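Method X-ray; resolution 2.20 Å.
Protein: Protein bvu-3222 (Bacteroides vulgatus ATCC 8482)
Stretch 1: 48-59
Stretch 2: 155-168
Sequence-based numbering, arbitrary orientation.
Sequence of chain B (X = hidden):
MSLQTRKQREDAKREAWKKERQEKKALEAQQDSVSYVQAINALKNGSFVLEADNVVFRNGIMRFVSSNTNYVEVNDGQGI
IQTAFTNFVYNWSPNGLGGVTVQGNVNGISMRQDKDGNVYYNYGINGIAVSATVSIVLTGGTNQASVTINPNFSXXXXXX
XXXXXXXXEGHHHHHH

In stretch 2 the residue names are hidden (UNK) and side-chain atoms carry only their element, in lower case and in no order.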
# COMPACT_ATOMS: atom_id res chain seq x y z
N PHE B 48 -8.73 7.17 18.20
CA PHE B 48 -8.48 6.29 17.06
C PHE B 48 -7.06 5.77 16.98
O PHE B 48 -6.14 6.29 17.61
CB PHE B 48 -8.83 6.99 15.73
CG PHE B 48 -8.00 8.22 15.44
CD1 PHE B 48 -6.77 8.11 14.79
CD2 PHE B 48 -8.47 9.48 15.79
CE1 PHE B 48 -6.01 9.24 14.53
CE2 PHE B 48 -7.71 10.61 15.52
CZ PHE B 48 -6.48 10.49 14.89
N VAL B 49 -6.89 4.74 16.15
CA VAL B 49 -5.58 4.21 15.83
C VAL B 49 -5.55 3.81 14.35
O VAL B 49 -6.53 3.28 13.83
CB VAL B 49 -5.18 3.05 16.81
CG1 VAL B 49 -6.39 2.29 17.21
CG2 VAL B 49 -4.10 2.11 16.25
N LEU B 50 -4.45 4.14 13.67
CA LEU B 50 -4.21 3.57 12.36
C LEU B 50 -3.27 2.39 12.51
O LEU B 50 -2.12 2.54 12.89
CB LEU B 50 -3.67 4.59 11.36
CG LEU B 50 -3.58 3.93 9.96
CD1 LEU B 50 -4.32 4.74 8.94
CD2 LEU B 50 -2.16 3.60 9.49
N GLU B 51 -3.79 1.21 12.18
CA GLU B 51 -3.05 -0.04 12.24
C GLU B 51 -2.33 -0.25 10.90
O GLU B 51 -2.98 -0.58 9.90
CB GLU B 51 -4.02 -1.19 12.51
CG GLU B 51 -4.82 -1.05 13.82
CD GLU B 51 -5.83 -2.16 14.02
OE1 GLU B 51 -6.23 -2.40 15.18
OE2 GLU B 51 -6.24 -2.79 13.02
N ALA B 52 -1.02 -0.05 10.88
CA ALA B 52 -0.25 -0.07 9.64
C ALA B 52 -0.09 -1.47 9.05
O ALA B 52 0.35 -2.41 9.72
CB ALA B 52 1.12 0.56 9.83
N ASP B 53 -0.47 -1.57 7.78
CA ASP B 53 -0.23 -2.74 6.97
C ASP B 53 1.12 -2.64 6.25
O ASP B 53 1.87 -3.61 6.19
CB ASP B 53 -1.35 -2.89 5.95
CG ASP B 53 -1.09 -4.01 4.97
OD1 ASP B 53 -1.12 -5.19 5.39
OD2 ASP B 53 -0.84 -3.71 3.78
N ASN B 54 1.42 -1.46 5.71
CA ASN B 54 2.73 -1.22 5.12
C ASN B 54 3.26 0.18 5.40
O ASN B 54 2.52 1.07 5.78
CB ASN B 54 2.74 -1.52 3.61
CG ASN B 54 1.80 -0.63 2.84
OD1 ASN B 54 2.17 0.46 2.41
ND2 ASN B 54 0.58 -1.11 2.62
N VAL B 55 4.56 0.36 5.19
CA VAL B 55 5.23 1.62 5.46
C VAL B 55 6.05 1.96 4.22
O VAL B 55 6.69 1.08 3.67
CB VAL B 55 6.12 1.54 6.74
CG1 VAL B 55 7.06 2.71 6.85
CG2 VAL B 55 5.24 1.44 8.00
N VAL B 56 5.97 3.22 3.79
CA VAL B 56 6.73 3.74 2.64
C VAL B 56 7.67 4.86 3.11
O VAL B 56 7.25 5.81 3.77
CB VAL B 56 5.79 4.26 1.49
CG1 VAL B 56 6.60 4.71 0.27
CG2 VAL B 56 4.79 3.17 1.07
N PHE B 57 8.94 4.73 2.77
CA PHE B 57 9.99 5.67 3.18
C PHE B 57 10.25 6.67 2.07
O PHE B 57 9.79 6.48 0.94
CB PHE B 57 11.26 4.89 3.55
CG PHE B 57 11.05 3.87 4.64
CD1 PHE B 57 11.20 4.23 5.98
CD2 PHE B 57 10.69 2.56 4.33
CE1 PHE B 57 11.00 3.30 6.99
CE2 PHE B 57 10.47 1.63 5.33
CZ PHE B 57 10.63 2.00 6.66
N ARG B 58 10.99 7.73 2.39
CA ARG B 58 11.25 8.81 1.41
C ARG B 58 12.21 8.39 0.30
O ARG B 58 12.28 9.04 -0.75
CB ARG B 58 11.73 10.10 2.10
CG ARG B 58 13.13 10.04 2.72
CD ARG B 58 13.66 11.45 2.98
NE ARG B 58 14.29 12.04 1.79
CZ ARG B 58 15.57 12.40 1.70
NH1 ARG B 58 16.04 12.91 0.57
NH2 ARG B 58 16.38 12.26 2.74
N ASN B 59 12.94 7.30 0.52
CA ASN B 59 13.76 6.71 -0.53
C ASN B 59 13.00 5.71 -1.42
O ASN B 59 13.60 4.96 -2.18
CB ASN B 59 15.05 6.10 0.04
CG ASN B 59 14.82 4.85 0.86
OD1 ASN B 59 13.70 4.50 1.24
ND2 ASN B 59 15.92 4.16 1.16
N UNK B 155 10.81 17.47 6.59
CA UNK B 155 10.16 17.02 5.36
C UNK B 155 9.36 15.76 5.63
O UNK B 155 9.57 15.09 6.65
N UNK B 156 8.42 15.44 4.73
CA UNK B 156 7.73 14.15 4.76
C UNK B 156 8.72 13.01 4.59
O UNK B 156 9.48 12.97 3.62
c UNK B 156 6.66 14.08 3.68
o UNK B 156 5.12 15.09 5.23
c UNK B 156 5.41 14.86 4.05
n UNK B 156 4.65 15.26 3.03
N UNK B 157 8.72 12.11 5.56
CA UNK B 157 9.75 11.09 5.65
C UNK B 157 9.16 9.68 5.67
O UNK B 157 9.74 8.77 5.09
o UNK B 157 10.82 12.72 7.12
c UNK B 157 12.00 10.66 6.73
c UNK B 157 10.64 11.31 6.91
N UNK B 158 8.00 9.52 6.31
CA UNK B 158 7.43 8.19 6.50
C UNK B 158 5.91 8.18 6.32
O UNK B 158 5.19 8.98 6.91
c UNK B 158 6.24 6.04 9.01
c UNK B 158 7.52 6.18 8.22
c UNK B 158 8.67 5.52 8.95
c UNK B 158 7.82 7.64 7.89
N UNK B 159 5.42 7.24 5.52
CA UNK B 159 3.99 7.06 5.32
C UNK B 159 3.57 5.66 5.78
O UNK B 159 4.23 4.69 5.44
c UNK B 159 3.61 7.28 3.84
c UNK B 159 2.11 7.15 3.63
o UNK B 159 4.02 8.58 3.42
N UNK B 160 2.51 5.57 6.58
CA UNK B 160 1.91 4.30 6.99
C UNK B 160 0.57 4.12 6.30
O UNK B 160 -0.31 4.99 6.40
s UNK B 160 2.57 3.96 11.12
c UNK B 160 4.25 3.99 11.65
c UNK B 160 2.89 4.33 9.37
c UNK B 160 1.65 4.26 8.50
N UNK B 161 0.40 2.99 5.61
CA UNK B 161 -0.85 2.65 4.95
C UNK B 161 -1.50 1.50 5.67
O UNK B 161 -0.88 0.48 5.87
o UNK B 161 -0.57 4.50 2.61
c UNK B 161 -0.61 2.28 3.48
c UNK B 161 0.00 3.41 2.69
n UNK B 161 1.18 3.18 2.12
N UNK B 162 -2.76 1.67 6.04
CA UNK B 162 -3.45 0.63 6.80
C UNK B 162 -4.90 0.93 7.08
O UNK B 162 -5.57 1.56 6.26
N UNK B 163 -5.36 0.49 8.24
CA UNK B 163 -6.77 0.53 8.61
C UNK B 163 -6.99 1.45 9.81
O UNK B 163 -6.31 1.31 10.83
c UNK B 163 -7.28 -0.89 8.90
c UNK B 163 -8.05 -2.72 5.63
o UNK B 163 -6.79 -4.33 4.38
c UNK B 163 -6.03 -2.61 7.52
c UNK B 163 -5.90 -3.44 6.40
c UNK B 163 -8.17 -1.89 6.74
c UNK B 163 -7.16 -1.82 7.71
c UNK B 163 -6.91 -3.50 5.47
N UNK B 164 -7.92 2.38 9.66
CA UNK B 164 -8.26 3.34 10.72
C UNK B 164 -9.44 2.83 11.55
O UNK B 164 -10.57 2.75 11.06
c UNK B 164 -7.27 6.19 11.63
c UNK B 164 -9.04 7.12 10.15
c UNK B 164 -8.59 4.70 10.09
c UNK B 164 -8.63 5.94 10.98
N UNK B 165 -9.18 2.49 12.81
CA UNK B 165 -10.20 1.90 13.70
C UNK B 165 -10.42 2.74 14.96
O UNK B 165 -9.53 3.52 15.33
c UNK B 165 -9.86 0.41 14.10
c UNK B 165 -10.00 -0.52 12.90
c UNK B 165 -8.49 0.30 14.74
N UNK B 166 -11.60 2.61 15.60
CA UNK B 166 -11.75 3.25 16.91
C UNK B 166 -10.80 2.65 17.92
O UNK B 166 -10.54 1.44 17.89
c UNK B 166 -13.20 2.94 17.30
c UNK B 166 -13.89 2.65 16.02
c UNK B 166 -12.86 1.96 15.18
N UNK B 167 -10.24 3.50 18.78
CA UNK B 167 -9.39 3.06 19.87
C UNK B 167 -10.18 2.13 20.79
O UNK B 167 -11.31 2.43 21.17
c UNK B 167 -6.84 3.12 24.31
c UNK B 167 -6.16 3.06 23.10
c UNK B 167 -8.83 4.26 20.66
c UNK B 167 -6.81 3.43 21.93
o UNK B 167 -6.20 2.76 25.47
c UNK B 167 -8.79 3.92 23.17
c UNK B 167 -8.13 3.87 21.94
c UNK B 167 -8.15 3.55 24.35
N UNK B 168 -9.55 1.05 21.18
CA UNK B 168 -10.20 -0.03 21.86
C UNK B 168 -9.28 -0.50 22.97
O UNK B 168 -8.22 -1.04 22.72
c UNK B 168 -11.19 -2.29 21.46
c UNK B 168 -10.44 -1.15 20.87
o UNK B 168 -12.40 -2.32 21.42
n UNK B 168 -10.48 -3.24 22.02

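Position 155 has no side-chain atoms, and its phi/psi of 130/162 would jam a CB against the preceding carbonyl O: Gly155. Position 156 carries two carbons, the second bearing one oxygen and one nitrogen, an amide pointing away from stretch 1; a carboxylate would have two oxygens, so this is Asn156. At 157 one carbon bears an oxygen and a carbon, which defines Thr157; its OG1 donates to Gly155 O (2.7 Å), and its CG2 lies 4.2 Å from Arg58 CD.

Position 158 has four carbons forked at the second, the pattern of leucine. As Leu158, its CG packs 3.8 Å from Val55 CG1 and its CD1 3.8 Å from Phe57 CE1. Position 159 again shows one carbon bearing an oxygen and a carbon, Thr159; its backbone pairs with Val56 (Val56 N to Thr159 O 2.8 Å, Thr159 N to Val56 O 2.9 Å). At 160 an unbranched chain of two carbons, sulfur and carbon identifies Met160, whose SD lies 3.9 Å from Ala52 CB and whose CG lies 4.0 Å from Val55 CG2.

Position 161 has two carbons, the second with one oxygen and one nitrogen: Asn161. Its ND2 donates to Asn54 OD1 (2.9 Å, 172°), an almost linear bond. Position 162 has none; an ideal CB would fall 2.0 Å from Glu51 O and 2.9 Å from Ala52 CA, so the tight backbone approach fits Gly162.

Position 163 has one carbon, then a six-carbon ring bearing an oxygen: Tyr163, bonded through its backbone to Glu51 (Glu51 N to Tyr163 O 2.9 Å). Position 164 has four carbons forked at the second, Leu164, with CD1 3.7 Å from Phe48 CD1 and 3.9 Å from Leu50 CB. Position 165 has three carbons forked at the first: Val165, whose CG2 meets Val49 CG1 at 3.8 Å. At 166 three carbons close onto the backbone N, making Pro166, which has no amide hydrogen. Position 167 repeats the oxygen-bearing ring, Tyr167, its end leading away. Position 168 has two carbons ending in one oxygen and one nitrogen, Asn168, beyond the contact.

The contact is an antiparallel ladder burying 1083 Å². Between Ala52 and Asn54 the register slips by one: Asp53 N (2.8 Å) and Asn54 N (3.0 Å) both donate to Asn161 O, a beta bulge. Leu50, Val55 and Phe57 share one face with Leu158, Met160 and Leu164, forming an apolar layer; the Asn54–Asn161 side-chain bond lies on the other face.

Stretch 2 (155-168) GNTLTMNGYLVPYN
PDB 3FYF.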